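Local coordinates for protein FAD-dependent pyridine nucleotide-disulphide oxidoreductase (Desulfovibrio vulgaris, PDB 3IWA) that probably oxidises a reduced pyridine nucleotide through an FAD cofactor and passes the electrons to a disulphide or related acceptor, as in its flavoprotein family, at residues A[7-12]-A[87-92]; A[32-37]-A[110-115]; A[119-124]-A[260-265]. One frame throughout, in Å; residues are numbered along the deposited sequence.

Interaction 1 (A[7-12]-A[87-92]); sequences VVIGAV and TRAHAI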
loop_
_atom_site.group_PDB
_atom_site.type_symbol
_atom_site.label_atom_id
_atom_site.label_comp_id
_atom_site.label_asym_id
_atom_site.label_seq_id
_atom_site.Cartn_x
_atom_site.Cartn_y
_atom_site.Cartn_z
ATOM N N VAL A 7 5.126 35.339 -10.890
ATOM C CA VAL A 7 4.648 35.042 -12.226
ATOM C C VAL A 7 4.737 33.515 -12.458
ATOM O O VAL A 7 5.721 32.892 -12.140
ATOM C CB VAL A 7 5.482 35.805 -13.259
ATOM C CG1 VAL A 7 5.200 35.291 -14.682
ATOM C CG2 VAL A 7 5.184 37.300 -13.136
ATOM N N VAL A 8 3.685 32.945 -13.012
ATOM C CA VAL A 8 3.620 31.528 -13.283
ATOM C C VAL A 8 3.399 31.349 -14.778
ATOM O O VAL A 8 2.443 31.871 -15.305
ATOM C CB VAL A 8 2.457 30.887 -12.485
ATOM C CG1 VAL A 8 2.289 29.474 -12.865
ATOM C CG2 VAL A 8 2.723 31.004 -11.020
ATOM N N ILE A 9 4.287 30.613 -15.445
ATOM C CA ILE A 9 4.176 30.370 -16.872
ATOM C C ILE A 9 3.753 28.949 -17.163
ATOM O O ILE A 9 4.511 28.008 -16.956
ATOM C CB ILE A 9 5.489 30.586 -17.594
ATOM C CG1 ILE A 9 5.882 32.045 -17.559
ATOM C CG2 ILE A 9 5.388 30.130 -19.067
ATOM C CD1 ILE A 9 7.268 32.239 -17.966
ATOM N N GLY A 10 2.560 28.825 -17.715
ATOM C CA GLY A 10 1.980 27.552 -18.098
ATOM C C GLY A 10 0.776 27.319 -17.218
ATOM O O GLY A 10 0.799 27.608 -16.023
ATOM N N ALA A 11 -0.300 26.831 -17.807
ATOM C CA ALA A 11 -1.429 26.347 -17.019
ATOM C C ALA A 11 -1.531 24.848 -17.295
ATOM O O ALA A 11 -1.924 24.434 -18.380
ATOM C CB ALA A 11 -2.729 27.089 -17.385
ATOM N N VAL A 12 -1.098 24.043 -16.327
ATOM C CA VAL A 12 -1.115 22.603 -16.452
ATOM C C VAL A 12 -2.074 22.159 -15.340
ATOM O O VAL A 12 -3.240 22.613 -15.256
ATOM C CB VAL A 12 0.349 21.999 -16.379
ATOM C CG1 VAL A 12 1.085 22.134 -17.707
ATOM C CG2 VAL A 12 1.186 22.672 -15.321
ATOM N N THR A 87 -1.556 34.068 -24.301
ATOM C CA THR A 87 -0.396 34.922 -24.026
ATOM C C THR A 87 0.850 34.067 -23.910
ATOM O O THR A 87 0.812 33.019 -23.280
ATOM C CB THR A 87 -0.582 35.665 -22.697
ATOM O OG1 THR A 87 -1.853 36.316 -22.698
ATOM C CG2 THR A 87 0.481 36.668 -22.484
ATOM N N ARG A 88 1.950 34.529 -24.501
ATOM C CA ARG A 88 3.228 33.807 -24.480
ATOM C C ARG A 88 4.338 34.574 -23.814
ATOM O O ARG A 88 4.509 35.746 -24.078
ATOM C CB ARG A 88 3.710 33.529 -25.895
ATOM C CG ARG A 88 3.019 32.386 -26.544
ATOM C CD ARG A 88 3.794 31.822 -27.713
ATOM N NE ARG A 88 4.292 30.470 -27.417
ATOM C CZ ARG A 88 5.575 30.119 -27.392
ATOM N NH1 ARG A 88 6.533 31.008 -27.652
ATOM N NH2 ARG A 88 5.897 28.867 -27.114
ATOM N N ALA A 89 5.125 33.899 -22.985
ATOM C CA ALA A 89 6.378 34.480 -22.510
ATOM C C ALA A 89 7.356 34.339 -23.658
ATOM O O ALA A 89 7.422 33.288 -24.291
ATOM C CB ALA A 89 6.893 33.774 -21.274
ATOM N N HIS A 90 8.082 35.411 -23.943
ATOM C CA HIS A 90 9.013 35.436 -25.075
ATOM C C HIS A 90 10.421 35.248 -24.566
ATOM O O HIS A 90 11.211 34.560 -25.198
ATOM C CB HIS A 90 8.873 36.746 -25.872
ATOM C CG HIS A 90 10.030 37.046 -26.776
ATOM N ND1 HIS A 90 10.981 37.999 -26.469
ATOM C CD2 HIS A 90 10.386 36.532 -27.981
ATOM C CE1 HIS A 90 11.883 38.043 -27.431
ATOM N NE2 HIS A 90 11.546 37.166 -28.362
ATOM N N ALA A 91 10.721 35.835 -23.417
ATOM C CA ALA A 91 12.057 35.762 -22.857
ATOM C C ALA A 91 12.015 36.015 -21.372
ATOM O O ALA A 91 11.131 36.706 -20.891
ATOM C CB ALA A 91 12.990 36.797 -23.518
ATOM N N ILE A 92 12.993 35.462 -20.669
ATOM C CA ILE A 92 13.168 35.706 -19.257
ATOM C C ILE A 92 14.480 36.436 -19.044
ATOM O O ILE A 92 15.509 35.990 -19.513
ATOM C CB ILE A 92 13.179 34.393 -18.457
ATOM C CG1 ILE A 92 11.800 33.737 -18.531
ATOM C CG2 ILE A 92 13.562 34.650 -16.979
ATOM C CD1 ILE A 92 11.750 32.393 -17.935
#
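No ring or other flat group takes part where Ile9 meets Ala89; the contact is methyl against methyl. Ile9 CD1 lies 3.7 Å from Ala89 CB. The CA atoms of the two residues are 7.3 Å apart. Ile9 bridges this gap with the long branch of its side chain. CG1 sits anti to the carbonyl carbon (chi1 -67°), and chi2 of 167° extends the branch to CD1. The same methyl meets Ile92 more loosely, with Ile9 CD1 4.5 Å from Ile92 CD1. Ala89 and Ile92 both turn toward Ile9.

Strand 5-9 is the central one of a five-stranded parallel sheet. Strand 87-93 is an outer strand of a three-stranded antiparallel sheet. A parallel sheet with a small antiparallel sheet on it is the known build of the FAD-binding domain in this family. Gly10 follows the strand with a phi of 114°, which suits glycine, and the chain then turns toward helix 14-25. That order resembles the dinucleotide-binding strand-turn-helix of relatives, although Val12 stands where the classic motif has its second glycine.

The core around the methyls is closed by other apolar groups. Leu262 of helix 261-266 touches Ile9, Ala89 and Ile92. Leu117 of strand 116-119 also packs on Ile9 and Ile92. The backbone N of Ala89 is hydrogen-bonded to Gln36 OE1.

Interaction 2 (A[32-37]-A[110-115]); sequences TMIDQA and RTLKYD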
loop_
_atom_site.group_PDB
_atom_site.type_symbol
_atom_site.label_atom_id
_atom_site.label_comp_id
_atom_site.label_asym_id
_atom_site.label_seq_id
_atom_site.Cartn_x
_atom_site.Cartn_y
_atom_site.Cartn_z
ATOM N N THR A 32 0.465 36.467 -11.291
ATOM C CA THR A 32 0.030 36.519 -12.674
ATOM C C THR A 32 0.371 35.169 -13.308
ATOM O O THR A 32 1.495 34.692 -13.211
ATOM C CB THR A 32 0.728 37.692 -13.426
ATOM O OG1 THR A 32 0.515 38.924 -12.715
ATOM C CG2 THR A 32 0.216 37.808 -14.848
ATOM N N MET A 33 -0.610 34.576 -13.960
ATOM C CA MET A 33 -0.475 33.300 -14.631
ATOM C C MET A 33 -0.636 33.538 -16.120
ATOM O O MET A 33 -1.558 34.225 -16.533
ATOM C CB MET A 33 -1.579 32.347 -14.184
ATOM C CG MET A 33 -1.472 31.848 -12.756
ATOM S SD MET A 33 -2.350 30.280 -12.527
ATOM C CE MET A 33 -1.520 29.214 -13.645
ATOM N N ILE A 34 0.253 32.954 -16.912
ATOM C CA ILE A 34 0.258 33.089 -18.343
ATOM C C ILE A 34 0.032 31.695 -18.864
ATOM O O ILE A 34 0.648 30.746 -18.378
ATOM C CB ILE A 34 1.632 33.550 -18.818
ATOM C CG1 ILE A 34 1.901 34.989 -18.367
ATOM C CG2 ILE A 34 1.739 33.434 -20.308
ATOM C CD1 ILE A 34 3.385 35.343 -18.349
ATOM N N ASP A 35 -0.840 31.545 -19.843
ATOM C CA ASP A 35 -1.125 30.221 -20.330
ATOM C C ASP A 35 -0.079 29.657 -21.313
ATOM O O ASP A 35 -0.115 28.460 -21.626
ATOM C CB ASP A 35 -2.512 30.176 -20.949
ATOM C CG ASP A 35 -2.611 30.962 -22.227
ATOM O OD1 ASP A 35 -1.709 31.772 -22.540
ATOM O OD2 ASP A 35 -3.618 30.764 -22.912
ATOM N N GLN A 36 0.841 30.495 -21.788
ATOM C CA GLN A 36 1.915 30.064 -22.715
ATOM C C GLN A 36 1.400 29.310 -23.972
ATOM O O GLN A 36 1.951 28.282 -24.394
ATOM C CB GLN A 36 2.970 29.223 -21.973
ATOM C CG GLN A 36 4.307 29.098 -22.715
ATOM C CD GLN A 36 5.079 30.400 -22.740
ATOM O OE1 GLN A 36 4.632 31.408 -22.197
ATOM N NE2 GLN A 36 6.254 30.384 -23.351
ATOM N N ALA A 37 0.351 29.863 -24.571
ATOM C CA ALA A 37 -0.377 29.228 -25.682
ATOM C C ALA A 37 0.445 29.048 -26.965
ATOM O O ALA A 37 1.357 29.828 -27.256
ATOM C CB ALA A 37 -1.633 30.021 -25.976
ATOM N N ARG A 110 4.074 43.134 -23.440
ATOM C CA ARG A 110 4.171 43.647 -22.080
ATOM C C ARG A 110 5.347 43.029 -21.345
ATOM O O ARG A 110 5.762 41.918 -21.656
ATOM C CB ARG A 110 2.870 43.355 -21.349
ATOM C CG ARG A 110 2.858 43.791 -19.909
ATOM C CD ARG A 110 1.445 44.003 -19.444
ATOM N NE ARG A 110 1.305 43.788 -18.008
ATOM C CZ ARG A 110 0.345 43.052 -17.448
ATOM N NH1 ARG A 110 -0.583 42.441 -18.197
ATOM N NH2 ARG A 110 0.309 42.926 -16.126
ATOM N N THR A 111 5.884 43.776 -20.383
ATOM C CA THR A 111 7.017 43.342 -19.571
ATOM C C THR A 111 6.546 43.229 -18.128
ATOM O O THR A 111 6.276 44.241 -17.469
ATOM C CB THR A 111 8.196 44.323 -19.670
ATOM O OG1 THR A 111 8.906 44.089 -20.891
ATOM C CG2 THR A 111 9.161 44.153 -18.515
ATOM N N LEU A 112 6.408 41.987 -17.659
ATOM C CA LEU A 112 5.987 41.713 -16.287
ATOM C C LEU A 112 7.222 41.710 -15.419
ATOM O O LEU A 112 8.273 41.258 -15.859
ATOM C CB LEU A 112 5.335 40.336 -16.194
ATOM C CG LEU A 112 4.058 40.054 -16.988
ATOM C CD1 LEU A 112 3.669 38.590 -16.802
ATOM C CD2 LEU A 112 2.915 40.998 -16.559
ATOM N N LYS A 113 7.097 42.191 -14.188
ATOM C CA LYS A 113 8.182 42.080 -13.218
ATOM C C LYS A 113 7.844 41.028 -12.149
ATOM O O LYS A 113 6.667 40.844 -11.779
ATOM C CB LYS A 113 8.504 43.442 -12.586
ATOM C CG LYS A 113 10.020 43.712 -12.481
ATOM C CD LYS A 113 10.595 43.321 -11.123
ATOM C CE LYS A 113 12.101 43.565 -11.045
ATOM N NZ LYS A 113 12.673 43.096 -9.736
ATOM N N TYR A 114 8.867 40.330 -11.662
ATOM C CA TYR A 114 8.612 39.265 -10.720
ATOM C C TYR A 114 9.607 39.255 -9.588
ATOM O O TYR A 114 10.754 39.655 -9.751
ATOM C CB TYR A 114 8.567 37.896 -11.427
ATOM C CG TYR A 114 9.895 37.372 -11.934
ATOM C CD1 TYR A 114 10.788 36.741 -11.089
ATOM C CD2 TYR A 114 10.239 37.491 -13.270
ATOM C CE1 TYR A 114 12.003 36.255 -11.561
ATOM C CE2 TYR A 114 11.426 37.002 -13.751
ATOM C CZ TYR A 114 12.301 36.386 -12.899
ATOM O OH TYR A 114 13.486 35.913 -13.401
ATOM N N ASP A 115 9.123 38.798 -8.437
ATOM C CA ASP A 115 9.978 38.413 -7.314
ATOM C C ASP A 115 10.334 36.929 -7.404
ATOM O O ASP A 115 11.437 36.544 -7.051
ATOM C CB ASP A 115 9.250 38.672 -5.998
ATOM C CG ASP A 115 8.920 40.149 -5.803
ATOM O OD1 ASP A 115 9.832 40.831 -5.312
ATOM O OD2 ASP A 115 7.775 40.604 -6.134
#
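Leu112 meets Ile34 and Thr32 through one methyl, CD1. It lies 3.6 Å from Ile34 CD1, the two side chains reaching toward each other tip to tip. Thr32 also comes tip to tip, with its CG2 4.0 Å from Leu112 CD1. Thr32 has OG1 beside the backbone N (chi1 -54°), which puts CG2 anti to that N and into the contact. Ile101 of strand 98-103 packs on both Ile34 and Leu112. Strand 30-34 belongs to the parallel sheet and strand 109-113 to the antiparallel one, so the contact joins the two sheets of the probable FAD-binding domain.

The polar groups find their partners outside the two segments. Thr32 OG1 is hydrogen-bonded to His5 NE2 and to Glu82 OE2. Glu82 OE1 forms a salt bridge with Arg110 NH2. One face of the Arg110 guanidinium is covered by Leu112 CD2, 3.1 Å above the plane and offset toward the rim.

No hydrogen bond crosses between the segments. Their direct cohesion is therefore by apolar packing, while the one carboxylate of Glu82 serves a residue of each segment, with a different oxygen for each.

Interaction 3 (A[119-124]-A[260-265]); sequences LALGSK and TQLARD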
loop_
_atom_site.group_PDB
_atom_site.type_symbol
_atom_site.label_atom_id
_atom_site.label_comp_id
_atom_site.label_asym_id
_atom_site.label_seq_id
_atom_site.Cartn_x
_atom_site.Cartn_y
_atom_site.Cartn_z
ATOM N N LEU A 119 8.040 28.017 -13.640
ATOM C CA LEU A 119 7.983 27.436 -14.957
ATOM C C LEU A 119 7.222 26.105 -14.970
ATOM O O LEU A 119 7.675 25.110 -14.468
ATOM C CB LEU A 119 9.398 27.286 -15.508
ATOM C CG LEU A 119 10.243 28.584 -15.545
ATOM C CD1 LEU A 119 11.613 28.337 -16.103
ATOM C CD2 LEU A 119 9.536 29.655 -16.368
ATOM N N ALA A 120 6.021 26.125 -15.527
ATOM C CA ALA A 120 5.220 24.935 -15.696
ATOM C C ALA A 120 5.023 24.729 -17.180
ATOM O O ALA A 120 3.925 24.844 -17.678
ATOM C CB ALA A 120 3.886 25.113 -15.005
ATOM N N LEU A 121 6.108 24.447 -17.873
ATOM C CA LEU A 121 6.128 24.519 -19.309
ATOM C C LEU A 121 5.653 23.270 -20.000
ATOM O O LEU A 121 5.472 23.299 -21.205
ATOM C CB LEU A 121 7.541 24.840 -19.811
ATOM C CG LEU A 121 8.198 26.068 -19.197
ATOM C CD1 LEU A 121 9.577 26.212 -19.757
ATOM C CD2 LEU A 121 7.382 27.294 -19.445
ATOM N N GLY A 122 5.473 22.167 -19.273
ATOM C CA GLY A 122 4.951 20.944 -19.891
ATOM C C GLY A 122 5.924 20.325 -20.890
ATOM O O GLY A 122 7.131 20.598 -20.880
ATOM N N SER A 123 5.403 19.493 -21.765
ATOM C CA SER A 123 6.237 18.786 -22.705
ATOM C C SER A 123 5.628 18.919 -24.099
ATOM O O SER A 123 4.554 19.490 -24.247
ATOM C CB SER A 123 6.304 17.322 -22.286
ATOM O OG SER A 123 4.985 16.823 -22.153
ATOM N N LYS A 124 6.332 18.392 -25.100
ATOM C CA LYS A 124 5.866 18.334 -26.492
ATOM C C LYS A 124 6.007 16.898 -26.963
ATOM O O LYS A 124 6.957 16.193 -26.571
ATOM C CB LYS A 124 6.668 19.262 -27.444
ATOM C CG LYS A 124 8.110 19.572 -26.969
ATOM C CD LYS A 124 9.118 19.924 -28.080
ATOM C CE LYS A 124 10.542 20.062 -27.482
ATOM N NZ LYS A 124 11.659 20.183 -28.484
ATOM N N THR A 260 11.170 23.234 -23.139
ATOM C CA THR A 260 12.048 24.109 -22.331
ATOM C C THR A 260 12.893 25.206 -23.087
ATOM O O THR A 260 13.823 25.796 -22.514
ATOM C CB THR A 260 13.002 23.227 -21.478
ATOM O OG1 THR A 260 13.640 22.305 -22.340
ATOM C CG2 THR A 260 12.226 22.427 -20.440
ATOM N N GLN A 261 12.530 25.526 -24.328
ATOM C CA GLN A 261 13.254 26.573 -25.072
ATOM C C GLN A 261 13.444 27.873 -24.269
ATOM O O GLN A 261 14.533 28.431 -24.240
ATOM C CB GLN A 261 12.601 26.896 -26.410
ATOM C CG GLN A 261 13.474 27.820 -27.313
ATOM C CD GLN A 261 14.814 27.169 -27.757
ATOM O OE1 GLN A 261 14.840 25.999 -28.140
ATOM N NE2 GLN A 261 15.920 27.940 -27.717
ATOM N N LEU A 262 12.389 28.310 -23.605
ATOM C CA LEU A 262 12.392 29.477 -22.735
ATOM C C LEU A 262 13.367 29.360 -21.560
ATOM O O LEU A 262 13.991 30.326 -21.176
ATOM C CB LEU A 262 10.964 29.716 -22.237
ATOM C CG LEU A 262 10.667 31.046 -21.549
ATOM C CD1 LEU A 262 10.578 32.235 -22.539
ATOM C CD2 LEU A 262 9.377 30.941 -20.742
ATOM N N ALA A 263 13.506 28.186 -20.977
ATOM C CA ALA A 263 14.503 27.987 -19.927
ATOM C C ALA A 263 15.894 28.019 -20.519
ATOM O O ALA A 263 16.819 28.581 -19.919
ATOM C CB ALA A 263 14.293 26.646 -19.207
ATOM N N ARG A 264 16.038 27.380 -21.673
ATOM C CA ARG A 264 17.316 27.316 -22.375
ATOM C C ARG A 264 17.834 28.727 -22.704
ATOM O O ARG A 264 18.969 29.067 -22.373
ATOM C CB ARG A 264 17.198 26.498 -23.671
ATOM C CG ARG A 264 18.556 26.249 -24.327
ATOM C CD ARG A 264 18.530 25.369 -25.603
ATOM N NE ARG A 264 17.986 24.026 -25.379
ATOM C CZ ARG A 264 18.649 22.985 -24.863
ATOM N NH1 ARG A 264 19.923 23.092 -24.505
ATOM N NH2 ARG A 264 18.028 21.809 -24.719
ATOM N N ASP A 265 16.986 29.529 -23.343
ATOM C CA ASP A 265 17.333 30.908 -23.702
ATOM C C ASP A 265 17.693 31.753 -22.471
ATOM O O ASP A 265 18.508 32.652 -22.551
ATOM C CB ASP A 265 16.167 31.579 -24.441
ATOM C CG ASP A 265 15.831 30.894 -25.780
ATOM O OD1 ASP A 265 16.671 30.161 -26.339
ATOM O OD2 ASP A 265 14.709 31.088 -26.272
#
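Thr260, whose CA is touched by Leu121 CD1 at 4.1 Å, has its hydroxyl held from outside the two segments. OG1 is hydrogen-bonded to the carbonyl O of Gly274 and weakly to that of Pro258. Thr260 stands at the N-cap position of helix 261-266, but its side chain makes no capping bond. Thr260 O takes the first i+4 bond of the helix, from Arg264 N at 2.9 Å. In the same first turn, Gln261 NE2 reaches four residues on to Asp265 OD1 at 2.7 Å. The bond is bent, with an N-H...O angle of 144°. It arrives on the syn side, 29° out of the carboxylate plane, and staples the first turn on the exposed side of the helix.

The buried side is apolar. Leu121 points its two methyls at different partners: CD1 goes to Thr260, and Leu121 CD2 is 4.4 Å from Leu262 CD2. Leu119 CD1 lies 4.4 Å from Ala263 CB. These are loose touches. Ile9 also packs on Leu119 and Leu121.

Just beyond, strand 123-125 pairs antiparallel with strand 256-258, and Gly122 and Lys124 bond through their backbones to Asn259 and Ser257. Probably one strand leaves the FAD-binding domain for the nucleotide-binding domain and the other returns, as in flavoproteins with two dinucleotide-binding domains.

Overall arrangement
All three interactions lie on the same side of the chain's centre, in the probable FAD-binding domain. Interactions 1 and 2 have centres about 5 Å apart, and their segments alternate along the chain. Besides the Gln36 bond, they are tied by a probable hydrogen bond from Gly10 N to Ile34 O, at 2.8 Å. Interaction 3 is centred about 9 Å from interaction 1. There Ala120 N and Ile9 O make another probable hydrogen bond of 2.8 Å, and Ile9 CG2 is 3.5 Å from Leu121 CD2. Interactions 2 and 3 are about 14 Å apart between centres. The loop at Gly10 probably borders the dinucleotide site, as in relatives, though no flavin is modelled.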